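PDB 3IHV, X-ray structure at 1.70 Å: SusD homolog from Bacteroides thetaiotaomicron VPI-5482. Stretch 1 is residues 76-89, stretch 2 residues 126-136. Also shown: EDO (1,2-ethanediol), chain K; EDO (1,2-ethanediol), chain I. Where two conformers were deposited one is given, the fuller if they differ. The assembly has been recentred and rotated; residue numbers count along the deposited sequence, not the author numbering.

Stretch 1 (76-89) EVQQTWAALYTGIY
Stretch 2, residues 126-136: MFYFELVRRFG

The two stretches form an apolar, nearly antiparallel helix-helix packing, rich in aromatic and aliphatic side chains and without a hydrogen bond between them. Residues 76-89 are helical throughout, within a helix that extends beyond both ends of the stretch, with phi/psi near -62/-43 and regular i to i+4 backbone hydrogen bonds; residues 126-135 belong to a helix that begins earlier in the chain, drifting to -111/-17 at F135 before G136 leaves it with positive phi (77/-53). The axes approach to 9.3 Å with 151° between their N-to-C directions, and the contact buries 644 Å² summed over both sides. Its register is set by L84 and F127, whose CA atoms lie 5.6 Å apart.

At the centre, L131 (m, t) enters a hole formed by W81, L84, Y85 and I88. Its CD2 lies 3.6 Å from L84 CD1 and 4.0 Å from W81 CE3, while its CD1 lies 3.4 Å from I88 CD1. That same L131 CD1 sits over one face of the Y85 ring, 3.7 Å from its centroid and 23° off the normal; with chi1 m and chi2 -71°, the CA-to-CB bond of Y85 points away, but the end of its side chain comes nearer, bringing the ring to L131. The opposite face is covered by an ethanediol (chain I), whose O2 also accepts a weak hydrogen bond from W81 NE1 (3.1 Å).

I88 (m, t) makes the reciprocal contact: its CD1 stands over the face of Y128 (chi1 m, chi2 -73°), 3.5 Å from the ring centroid and only 9° off the normal. L84 (m, t) points toward the second helix, its CD2 3.9 Å from E130 CB and 3.7 Å from F127 O.

The close approach near F127 (chi1 m, chi2 -30°) depends on G87. F127 CE2 lies 3.4 Å from G87 C, and an ideal CB on the glycine would fall 2.6 Å from that ring atom, a clash. Alongside, I88 CG1 packs 3.7 Å from F127 CB.

Toward the start of stretch 1, F135 (chi1 m, chi2 -85°) receives the edge of W81 (chi1 t, chi2 -88°) on its face; the six-membered ring of W81 and the F135 ring have centroids 5.0 Å apart and planes at 77°. V77 (t) meets the F135 edge, with V77 CG1 3.6 Å from F135 CE1.

Part of the charge is paired within the second helix. The CA-to-CB bond of E130 points toward the partner, but its end leads away, and E130 OE1 forms salt bridges with R133 NE and R134 NE, both at 2.9 Å; E130 OE2 and R134 NH1 and NH2 have partners elsewhere in the structure.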

# COMPACT_ATOMS: atom_id res chain seq x y z
N GLU A 76 4.69 16.01 7.96
CA GLU A 76 4.66 14.61 7.57
C GLU A 76 5.13 14.38 6.14
O GLU A 76 5.79 13.38 5.85
CB GLU A 76 3.26 14.01 7.74
CG GLU A 76 2.75 13.96 9.18
CD GLU A 76 2.12 15.25 9.69
OE1 GLU A 76 2.22 16.31 9.03
OE2 GLU A 76 1.52 15.19 10.79
N VAL A 77 4.78 15.32 5.26
CA VAL A 77 5.16 15.27 3.87
C VAL A 77 6.68 15.35 3.75
O VAL A 77 7.30 14.52 3.08
CB VAL A 77 4.48 16.36 3.07
CG1 VAL A 77 4.97 16.34 1.62
CG2 VAL A 77 2.92 16.19 3.15
N GLN A 78 7.28 16.33 4.44
CA GLN A 78 8.74 16.44 4.44
C GLN A 78 9.38 15.17 5.03
O GLN A 78 10.42 14.71 4.53
CB GLN A 78 9.20 17.67 5.21
CG GLN A 78 10.72 17.95 5.11
CD GLN A 78 11.58 17.15 6.09
OE1 GLN A 78 12.78 16.94 5.87
NE2 GLN A 78 10.97 16.71 7.17
N GLN A 79 8.79 14.59 6.06
CA GLN A 79 9.38 13.41 6.67
C GLN A 79 9.42 12.19 5.73
O GLN A 79 10.39 11.43 5.72
CB GLN A 79 8.62 13.05 7.95
CG GLN A 79 8.85 14.07 9.07
CD GLN A 79 7.94 13.87 10.27
OE1 GLN A 79 6.89 13.25 10.18
NE2 GLN A 79 8.36 14.40 11.42
N THR A 80 8.36 12.02 4.93
CA THR A 80 8.32 10.92 3.98
C THR A 80 9.31 11.16 2.84
O THR A 80 10.04 10.24 2.45
CB THR A 80 6.92 10.65 3.47
OG1 THR A 80 6.11 10.17 4.55
CG2 THR A 80 6.93 9.62 2.37
N TRP A 81 9.37 12.40 2.35
CA TRP A 81 10.34 12.75 1.32
C TRP A 81 11.74 12.38 1.82
O TRP A 81 12.50 11.69 1.12
CB TRP A 81 10.22 14.23 0.97
CG TRP A 81 11.24 14.83 0.07
CD1 TRP A 81 12.44 15.38 0.43
CD2 TRP A 81 11.09 15.07 -1.33
NE1 TRP A 81 13.06 15.92 -0.68
CE2 TRP A 81 12.25 15.75 -1.77
CE3 TRP A 81 10.09 14.78 -2.25
CZ2 TRP A 81 12.42 16.12 -3.08
CZ3 TRP A 81 10.27 15.16 -3.58
CH2 TRP A 81 11.42 15.83 -3.97
N ALA A 82 12.07 12.81 3.04
CA ALA A 82 13.37 12.53 3.64
C ALA A 82 13.60 11.03 3.85
O ALA A 82 14.68 10.54 3.60
CB ALA A 82 13.53 13.30 4.99
N ALA A 83 12.59 10.31 4.29
CA ALA A 83 12.75 8.88 4.54
C ALA A 83 13.00 8.10 3.25
O ALA A 83 13.84 7.18 3.20
CB ALA A 83 11.51 8.30 5.30
N LEU A 84 12.29 8.46 2.18
CA LEU A 84 12.51 7.79 0.89
C LEU A 84 13.93 8.02 0.44
O LEU A 84 14.62 7.09 -0.00
CB LEU A 84 11.49 8.30 -0.16
CG LEU A 84 10.07 7.75 0.07
CD1 LEU A 84 8.92 8.58 -0.65
CD2 LEU A 84 10.00 6.22 -0.35
N TYR A 85 14.39 9.27 0.52
CA TYR A 85 15.77 9.57 0.12
C TYR A 85 16.81 8.89 1.02
O TYR A 85 17.89 8.54 0.57
CB TYR A 85 16.00 11.09 -0.04
CG TYR A 85 15.50 11.56 -1.40
CD1 TYR A 85 16.20 11.20 -2.57
CD2 TYR A 85 14.34 12.30 -1.55
CE1 TYR A 85 15.75 11.56 -3.83
CE2 TYR A 85 13.88 12.67 -2.82
CZ TYR A 85 14.60 12.32 -3.94
OH TYR A 85 14.18 12.69 -5.19
N THR A 86 16.46 8.65 2.28
CA THR A 86 17.34 7.90 3.17
C THR A 86 17.42 6.44 2.68
O THR A 86 18.49 5.84 2.65
CB THR A 86 16.85 7.98 4.62
OG1 THR A 86 17.03 9.33 5.11
CG2 THR A 86 17.61 7.03 5.52
N GLY A 87 16.27 5.88 2.35
CA GLY A 87 16.22 4.52 1.80
C GLY A 87 17.10 4.42 0.59
O GLY A 87 17.89 3.47 0.46
N ILE A 88 16.97 5.40 -0.31
CA ILE A 88 17.77 5.48 -1.55
C ILE A 88 19.25 5.58 -1.23
O ILE A 88 20.05 4.88 -1.87
CB ILE A 88 17.24 6.61 -2.44
CG1 ILE A 88 15.87 6.22 -2.98
CG2 ILE A 88 18.20 6.94 -3.62
CD1 ILE A 88 14.98 7.36 -3.54
N TYR A 89 19.60 6.42 -0.24
CA TYR A 89 20.99 6.56 0.18
C TYR A 89 21.52 5.19 0.65
O TYR A 89 22.62 4.76 0.28
CB TYR A 89 21.10 7.58 1.31
CG TYR A 89 22.51 7.70 1.82
CD1 TYR A 89 23.01 6.82 2.75
CD2 TYR A 89 23.35 8.67 1.32
CE1 TYR A 89 24.33 6.89 3.17
CE2 TYR A 89 24.67 8.78 1.76
CZ TYR A 89 25.14 7.88 2.68
OH TYR A 89 26.46 7.96 3.08
N MSE A 126 11.45 0.55 -5.64
CA MSE A 126 10.25 0.74 -4.83
C MSE A 126 10.25 2.17 -4.23
O MSE A 126 9.22 2.86 -4.27
CB MSE A 126 10.18 -0.33 -3.73
CG MSE A 126 8.92 -0.27 -2.92
SE MSE A 126 8.94 -1.82 -1.74
CE MSE A 126 7.73 -1.26 -0.31
N PHE A 127 11.39 2.62 -3.70
CA PHE A 127 11.49 3.96 -3.10
C PHE A 127 11.28 5.04 -4.17
O PHE A 127 10.50 5.98 -3.97
CB PHE A 127 12.82 4.20 -2.41
CG PHE A 127 13.14 3.21 -1.31
CD1 PHE A 127 12.14 2.61 -0.54
CD2 PHE A 127 14.44 2.88 -1.05
CE1 PHE A 127 12.47 1.72 0.48
CE2 PHE A 127 14.75 2.01 -0.06
CZ PHE A 127 13.79 1.42 0.70
N TYR A 128 11.93 4.89 -5.31
CA TYR A 128 11.73 5.84 -6.41
C TYR A 128 10.33 5.81 -6.96
O TYR A 128 9.82 6.84 -7.42
CB TYR A 128 12.73 5.70 -7.55
CG TYR A 128 14.03 6.41 -7.29
CD1 TYR A 128 14.11 7.78 -7.33
CD2 TYR A 128 15.17 5.69 -6.98
CE1 TYR A 128 15.30 8.43 -7.08
CE2 TYR A 128 16.36 6.34 -6.73
CZ TYR A 128 16.42 7.69 -6.79
OH TYR A 128 17.61 8.30 -6.53
N PHE A 129 9.68 4.64 -6.94
CA PHE A 129 8.31 4.55 -7.42
C PHE A 129 7.41 5.40 -6.53
O PHE A 129 6.57 6.13 -7.04
CB PHE A 129 7.83 3.09 -7.42
CG PHE A 129 6.40 2.89 -7.92
CD1 PHE A 129 5.96 3.54 -9.06
CD2 PHE A 129 5.56 2.02 -7.32
CE1 PHE A 129 4.69 3.37 -9.54
CE2 PHE A 129 4.26 1.83 -7.82
CZ PHE A 129 3.85 2.50 -8.95
N GLU A 130 7.54 5.24 -5.21
CA GLU A 130 6.77 6.06 -4.29
C GLU A 130 7.04 7.54 -4.53
O GLU A 130 6.10 8.34 -4.55
CB GLU A 130 7.03 5.73 -2.81
CG GLU A 130 6.55 4.36 -2.37
CD GLU A 130 5.03 4.25 -2.13
OE1 GLU A 130 4.26 5.01 -2.75
OE2 GLU A 130 4.61 3.38 -1.32
N LEU A 131 8.30 7.91 -4.68
CA LEU A 131 8.65 9.32 -4.91
C LEU A 131 8.00 9.83 -6.18
O LEU A 131 7.35 10.88 -6.19
CB LEU A 131 10.16 9.55 -5.01
CG LEU A 131 10.97 9.60 -3.73
CD1 LEU A 131 12.49 9.59 -4.02
CD2 LEU A 131 10.55 10.86 -2.91
N VAL A 132 8.18 9.11 -7.26
CA VAL A 132 7.68 9.63 -8.51
C VAL A 132 6.14 9.68 -8.58
O VAL A 132 5.57 10.64 -9.11
CB VAL A 132 8.26 8.88 -9.75
CG1 VAL A 132 7.59 7.48 -9.97
CG2 VAL A 132 8.13 9.74 -10.99
N ARG A 133 5.45 8.67 -8.04
CA ARG A 133 4.01 8.68 -8.15
C ARG A 133 3.39 9.68 -7.18
O ARG A 133 2.33 10.26 -7.48
CB ARG A 133 3.38 7.27 -7.98
CG ARG A 133 3.36 6.72 -6.57
CD ARG A 133 2.95 5.27 -6.62
NE ARG A 133 2.85 4.68 -5.31
CZ ARG A 133 2.05 3.67 -5.00
NH1 ARG A 133 1.21 3.19 -5.89
NH2 ARG A 133 2.04 3.19 -3.79
N ARG A 134 3.99 9.90 -6.01
CA ARG A 134 3.42 10.79 -5.02
C ARG A 134 3.82 12.25 -5.16
O ARG A 134 3.03 13.15 -4.82
CB ARG A 134 3.72 10.28 -3.59
CG ARG A 134 3.11 8.92 -3.34
CD ARG A 134 3.38 8.39 -1.93
NE ARG A 134 2.66 7.15 -1.72
CZ ARG A 134 1.38 7.06 -1.34
NH1 ARG A 134 0.62 8.12 -1.09
NH2 ARG A 134 0.86 5.84 -1.23
N PHE A 135 5.05 12.49 -5.64
CA PHE A 135 5.62 13.82 -5.76
C PHE A 135 5.81 14.29 -7.19
O PHE A 135 6.08 15.47 -7.39
CB PHE A 135 6.92 13.92 -4.98
CG PHE A 135 6.77 13.76 -3.48
CD1 PHE A 135 6.44 14.86 -2.69
CD2 PHE A 135 6.95 12.54 -2.86
CE1 PHE A 135 6.32 14.76 -1.29
CE2 PHE A 135 6.84 12.44 -1.47
CZ PHE A 135 6.52 13.54 -0.70
N GLY A 136 5.79 13.37 -8.14
CA GLY A 136 5.82 13.76 -9.56
C GLY A 136 7.12 14.19 -10.18
O GLY A 136 7.50 13.70 -11.24
C1 EDO K . 20.65 11.57 3.05
O1 EDO K . 19.39 11.26 2.45
C2 EDO K . 21.06 10.44 3.97
O2 EDO K . 20.01 10.13 4.90
C1 EDO I . 17.25 15.87 -1.83
O1 EDO I . 17.01 15.23 -0.59
C2 EDO I . 15.94 16.14 -2.51
O2 EDO I . 15.42 17.41 -2.09